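NUDIX hydrolase (Jonesia denitrificans, PDB 4KTB) is of unproven function but has a NUDIX-type domain and may be an asymmetric diadenosine tetraphosphate (Ap4A) hydrolase. Local coordinates at residues Glu116-Thr120 and Pro121-Pro125; Gln176-Leu179 and Leu180-Ala183. All coordinates share one frame; numbering follows the deposited sequence.

Contact 1. Residues Glu116-Thr120 and Pro121-Pro125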
loop_
_atom_site.group_PDB
_atom_site.type_symbol
_atom_site.label_atom_id
_atom_site.label_comp_id
_atom_site.label_asym_id
_atom_site.label_seq_id
_atom_site.Cartn_x
_atom_site.Cartn_y
_atom_site.Cartn_z
ATOM N N GLU A 116 -11.018 11.357 5.028
ATOM C CA GLU A 116 -11.073 12.409 6.006
ATOM C C GLU A 116 -12.397 13.133 5.889
ATOM O O GLU A 116 -12.562 14.027 5.066
ATOM C CB GLU A 116 -9.877 13.326 5.798
ATOM C CG GLU A 116 -8.587 12.526 5.740
ATOM C CD GLU A 116 -7.344 13.349 5.434
ATOM O OE1 GLU A 116 -6.445 12.813 4.755
ATOM O OE2 GLU A 116 -7.241 14.511 5.883
ATOM N N TYR A 117 -13.346 12.696 6.702
ATOM C CA TYR A 117 -14.668 13.283 6.720
ATOM C C TYR A 117 -14.607 14.584 7.480
ATOM O O TYR A 117 -14.379 14.592 8.691
ATOM C CB TYR A 117 -15.666 12.357 7.411
ATOM C CG TYR A 117 -15.833 10.972 6.817
ATOM C CD1 TYR A 117 -15.019 9.916 7.227
ATOM C CD2 TYR A 117 -16.839 10.706 5.893
ATOM C CE1 TYR A 117 -15.183 8.650 6.715
ATOM C CE2 TYR A 117 -17.010 9.446 5.367
ATOM C CZ TYR A 117 -16.180 8.421 5.783
ATOM O OH TYR A 117 -16.343 7.161 5.276
ATOM N N PHE A 118 -14.839 15.679 6.766
ATOM C CA PHE A 118 -14.823 17.010 7.370
ATOM C C PHE A 118 -16.205 17.463 7.796
ATOM O O PHE A 118 -17.206 17.089 7.192
ATOM C CB PHE A 118 -14.203 18.035 6.415
ATOM C CG PHE A 118 -12.737 18.297 6.673
ATOM C CD1 PHE A 118 -11.804 17.265 6.598
ATOM C CD2 PHE A 118 -12.285 19.573 6.986
ATOM C CE1 PHE A 118 -10.432 17.497 6.843
ATOM C CE2 PHE A 118 -10.916 19.809 7.233
ATOM C CZ PHE A 118 -9.994 18.767 7.158
ATOM N N PRO A 119 -16.264 18.283 8.848
ATOM C CA PRO A 119 -17.551 18.780 9.332
ATOM C C PRO A 119 -18.057 19.895 8.439
ATOM O O PRO A 119 -19.145 20.411 8.663
ATOM C CB PRO A 119 -17.210 19.338 10.711
ATOM C CG PRO A 119 -15.811 19.791 10.564
ATOM C CD PRO A 119 -15.143 18.791 9.653
ATOM N N THR A 120 -17.256 20.279 7.452
ATOM C CA THR A 120 -17.688 21.256 6.468
ATOM C C THR A 120 -17.723 20.543 5.144
ATOM O O THR A 120 -16.771 19.847 4.806
ATOM C CB THR A 120 -16.696 22.409 6.334
ATOM O OG1 THR A 120 -16.483 23.022 7.610
ATOM C CG2 THR A 120 -17.226 23.448 5.360
ATOM N N PRO A 121 -18.820 20.698 4.385
ATOM C CA PRO A 121 -18.769 20.091 3.055
ATOM C C PRO A 121 -17.842 20.894 2.155
ATOM O O PRO A 121 -17.767 22.116 2.306
ATOM C CB PRO A 121 -20.219 20.202 2.560
ATOM C CG PRO A 121 -20.777 21.396 3.299
ATOM C CD PRO A 121 -20.106 21.372 4.651
ATOM N N GLY A 122 -17.115 20.219 1.268
ATOM C CA GLY A 122 -16.356 20.915 0.243
ATOM C C GLY A 122 -14.865 21.007 0.496
ATOM O O GLY A 122 -14.131 21.609 -0.294
ATOM N N VAL A 123 -14.412 20.415 1.595
ATOM C CA VAL A 123 -13.012 20.500 1.977
ATOM C C VAL A 123 -12.263 19.261 1.522
ATOM O O VAL A 123 -11.208 19.342 0.898
ATOM C CB VAL A 123 -12.858 20.708 3.483
ATOM C CG1 VAL A 123 -11.391 20.794 3.852
ATOM C CG2 VAL A 123 -13.578 21.988 3.905
ATOM N N THR A 124 -12.814 18.103 1.828
ATOM C CA THR A 124 -12.297 16.871 1.265
ATOM C C THR A 124 -13.447 16.230 0.530
ATOM O O THR A 124 -14.556 16.763 0.572
ATOM C CB THR A 124 -11.778 15.914 2.340
ATOM O OG1 THR A 124 -12.889 15.329 3.031
ATOM C CG2 THR A 124 -10.858 16.646 3.294
ATOM N N PRO A 125 -13.196 15.091 -0.143
ATOM C CA PRO A 125 -14.358 14.391 -0.697
ATOM C C PRO A 125 -15.281 13.839 0.384
ATOM O O PRO A 125 -16.290 13.227 0.060
ATOM C CB PRO A 125 -13.721 13.229 -1.469
ATOM C CG PRO A 125 -12.365 13.755 -1.896
ATOM C CD PRO A 125 -11.922 14.577 -0.701
#

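Contact 2. Residues Gln176-Leu179 and Leu180-Ala183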
loop_
_atom_site.group_PDB
_atom_site.type_symbol
_atom_site.label_atom_id
_atom_site.label_comp_id
_atom_site.label_asym_id
_atom_site.label_seq_id
_atom_site.Cartn_x
_atom_site.Cartn_y
_atom_site.Cartn_z
ATOM N N GLN A 176 -19.247 8.559 0.858
ATOM C CA GLN A 176 -18.952 7.134 0.915
ATOM C C GLN A 176 -19.093 6.450 -0.438
ATOM O O GLN A 176 -18.545 5.368 -0.653
ATOM C CB GLN A 176 -19.824 6.433 1.950
ATOM C CG GLN A 176 -19.433 6.734 3.392
ATOM C CD GLN A 176 -19.620 5.546 4.321
ATOM O OE1 GLN A 176 -18.717 5.202 5.092
ATOM N NE2 GLN A 176 -20.794 4.918 4.260
ATOM N N ASP A 177 -19.834 7.069 -1.352
ATOM C CA ASP A 177 -19.913 6.522 -2.697
ATOM C C ASP A 177 -18.527 6.573 -3.315
ATOM O O ASP A 177 -18.105 5.640 -3.987
ATOM C CB ASP A 177 -20.928 7.268 -3.558
ATOM C CG ASP A 177 -20.752 8.757 -3.501
ATOM O OD1 ASP A 177 -20.403 9.276 -2.421
ATOM O OD2 ASP A 177 -20.966 9.420 -4.536
HETATM N N MSE A 178 -17.805 7.656 -3.065
HETATM C CA MSE A 178 -16.453 7.781 -3.584
HETATM C C MSE A 178 -15.493 6.811 -2.903
HETATM O O MSE A 178 -14.637 6.205 -3.552
HETATM C CB MSE A 178 -15.945 9.202 -3.399
HETATM C CG MSE A 178 -14.500 9.376 -3.810
HETATM SE SE MSE A 178 -14.125 8.773 -5.636
HETATM C CE MSE A 178 -15.513 9.735 -6.640
ATOM N N LEU A 179 -15.631 6.678 -1.589
ATOM C CA LEU A 179 -14.788 5.749 -0.843
ATOM C C LEU A 179 -15.002 4.334 -1.379
ATOM O O LEU A 179 -14.058 3.544 -1.489
ATOM C CB LEU A 179 -15.097 5.819 0.651
ATOM C CG LEU A 179 -14.261 4.908 1.547
ATOM C CD1 LEU A 179 -12.792 5.152 1.333
ATOM C CD2 LEU A 179 -14.628 5.146 3.002
ATOM N N LEU A 180 -16.241 4.030 -1.747
ATOM C CA LEU A 180 -16.546 2.740 -2.340
ATOM C C LEU A 180 -15.802 2.559 -3.674
ATOM O O LEU A 180 -15.260 1.488 -3.958
ATOM C CB LEU A 180 -18.054 2.596 -2.521
ATOM C CG LEU A 180 -18.521 1.463 -3.424
ATOM C CD1 LEU A 180 -18.080 0.117 -2.869
ATOM C CD2 LEU A 180 -20.033 1.533 -3.583
ATOM N N LYS A 181 -15.762 3.617 -4.475
ATOM C CA LYS A 181 -15.064 3.573 -5.754
ATOM C C LYS A 181 -13.564 3.435 -5.572
ATOM O O LYS A 181 -12.895 2.719 -6.316
ATOM C CB LYS A 181 -15.352 4.833 -6.557
ATOM C CG LYS A 181 -16.773 4.943 -7.042
ATOM C CD LYS A 181 -16.863 6.043 -8.071
ATOM C CE LYS A 181 -17.948 7.037 -7.706
ATOM N NZ LYS A 181 -18.022 8.190 -8.654
ATOM N N GLN A 182 -13.034 4.150 -4.596
ATOM C CA GLN A 182 -11.637 3.977 -4.237
ATOM C C GLN A 182 -11.368 2.536 -3.830
ATOM O O GLN A 182 -10.327 1.990 -4.147
ATOM C CB GLN A 182 -11.256 4.920 -3.093
ATOM C CG GLN A 182 -11.269 6.380 -3.469
ATOM C CD GLN A 182 -11.039 7.280 -2.278
ATOM O OE1 GLN A 182 -11.978 7.868 -1.740
ATOM N NE2 GLN A 182 -9.781 7.387 -1.850
ATOM N N ALA A 183 -12.325 1.915 -3.144
ATOM C CA ALA A 183 -12.146 0.548 -2.656
ATOM C C ALA A 183 -12.134 -0.430 -3.822
ATOM O O ALA A 183 -11.293 -1.332 -3.885
ATOM C CB ALA A 183 -13.237 0.185 -1.640
#

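Contact 1. Residues Glu116-Thr120 and Pro121-Pro125
Phe118 and Thr124 face each other with CA atoms 6.6 Å apart, because the chain leaving strand 113-118 folds back through a type II beta turn from Thr120 to Val123. This turn belongs to the loop that leads to strand 126-127 in the mixed sheet of the NUDIX fold. Gly122 takes the left-handed corner at phi 103°, where a side chain would collide with the preceding carbonyl oxygen. The turn is open rather than clasped: Thr120 O and Val123 N stand 4.0 Å apart, and that buried N has no partner in the model. Val123 and Thr124 direct their side chains back at the strand. With CG1 anti to the backbone N (chi1 -180°), Val123 lays this methyl over one face of the Phe118 ring in a CH-pi contact, 3.8 Å from CG1 to the ring centroid and 27° off the normal. Its other methyl, CG2, packs 4.0 Å from Thr120 CB. Thr124 CG2 approaches the same ring obliquely, 3.5 Å from Phe118 CD1. His82 of a second subunit meets the Phe118 ring edge-to-face and bonds Thr120 OG1, so the loop forms part of a subunit interface. With an alanine at Phe118, Val123 CG1 and Thr124 CG2 would probably lose the ring they share, and His82 of the second subunit its aromatic partner. Thr124 OG1, which also bonds Phe126 N, donates a hydrogen bond to Glu116 O whose modelled length of 2.4 Å is very short and probably inexact.

Contact 2. Residues Gln176-Leu179 and Leu180-Ala183
Lys181 and Gln182 both turn CG anti to their own carbonyl carbon (chi1 -68° and -67°), which leans each side chain back over the preceding turn of helix 176-186. Lys181 CG thereby rests 3.4 Å from Asp177 O, and Gln182 CG lies at the same distance, 3.4 Å, from Met178 O. Beyond CG the Gln182 chain runs extended and, in the conformer modelled here, crosses Met178, a selenomethionine, at about a right angle. Its NE2 gives a weak hydrogen bond to Ala185 O of the third subunit. Lys181 bends farther along its chain; its NZ is 5.2 Å from Asp177 OD2, so the opposite charges are near without forming a salt bridge. The approach of its end to the Met178 methyl is less certain, since Met178 has two conformers. Beneath these side chains four successive i to i+4 bonds hold the backbone. The straightest is Gln182 N to Met178 O, 2.8 Å long with an N-H...O angle of 168°, while Ala183 N reaches Leu179 O at 2.9 Å, tilted from the carbonyl plane. Leu179 and Leu180 serve different neighbours: Leu179 packs on Thr113, Tyr117 and Phe126, Leu180 on Leu169 of helix 166-170. This is a regular alpha helix near the C-terminus, set against the strands of the sheet, consistent with the layered alpha/beta/alpha sandwich of the NUDIX fold.

How the contacts relate
The two contacts follow one another along the chain, with centres about 15 Å apart, and Tyr117 bridges them. Its side chain leaves the strand away from the loop of contact 1 and reaches helix 176-186, where Tyr117 OH lies 3.5 Å from Leu179 CD2 and the Tyr117 side chain also packs against that of Gln176. The same hydroxyl is hydrogen-bonded to Asp43 OD2, linking this junction to strand 39-49. A bound sodium ion lies about 8 Å from the Gln176 side chain, too far for Gln176 to coordinate it directly. Contact 1 lies at the surface, mainly against the second subunit, with Pro125 also packing on Arg189 of the third; contact 2 is largely buried and also meets the third subunit.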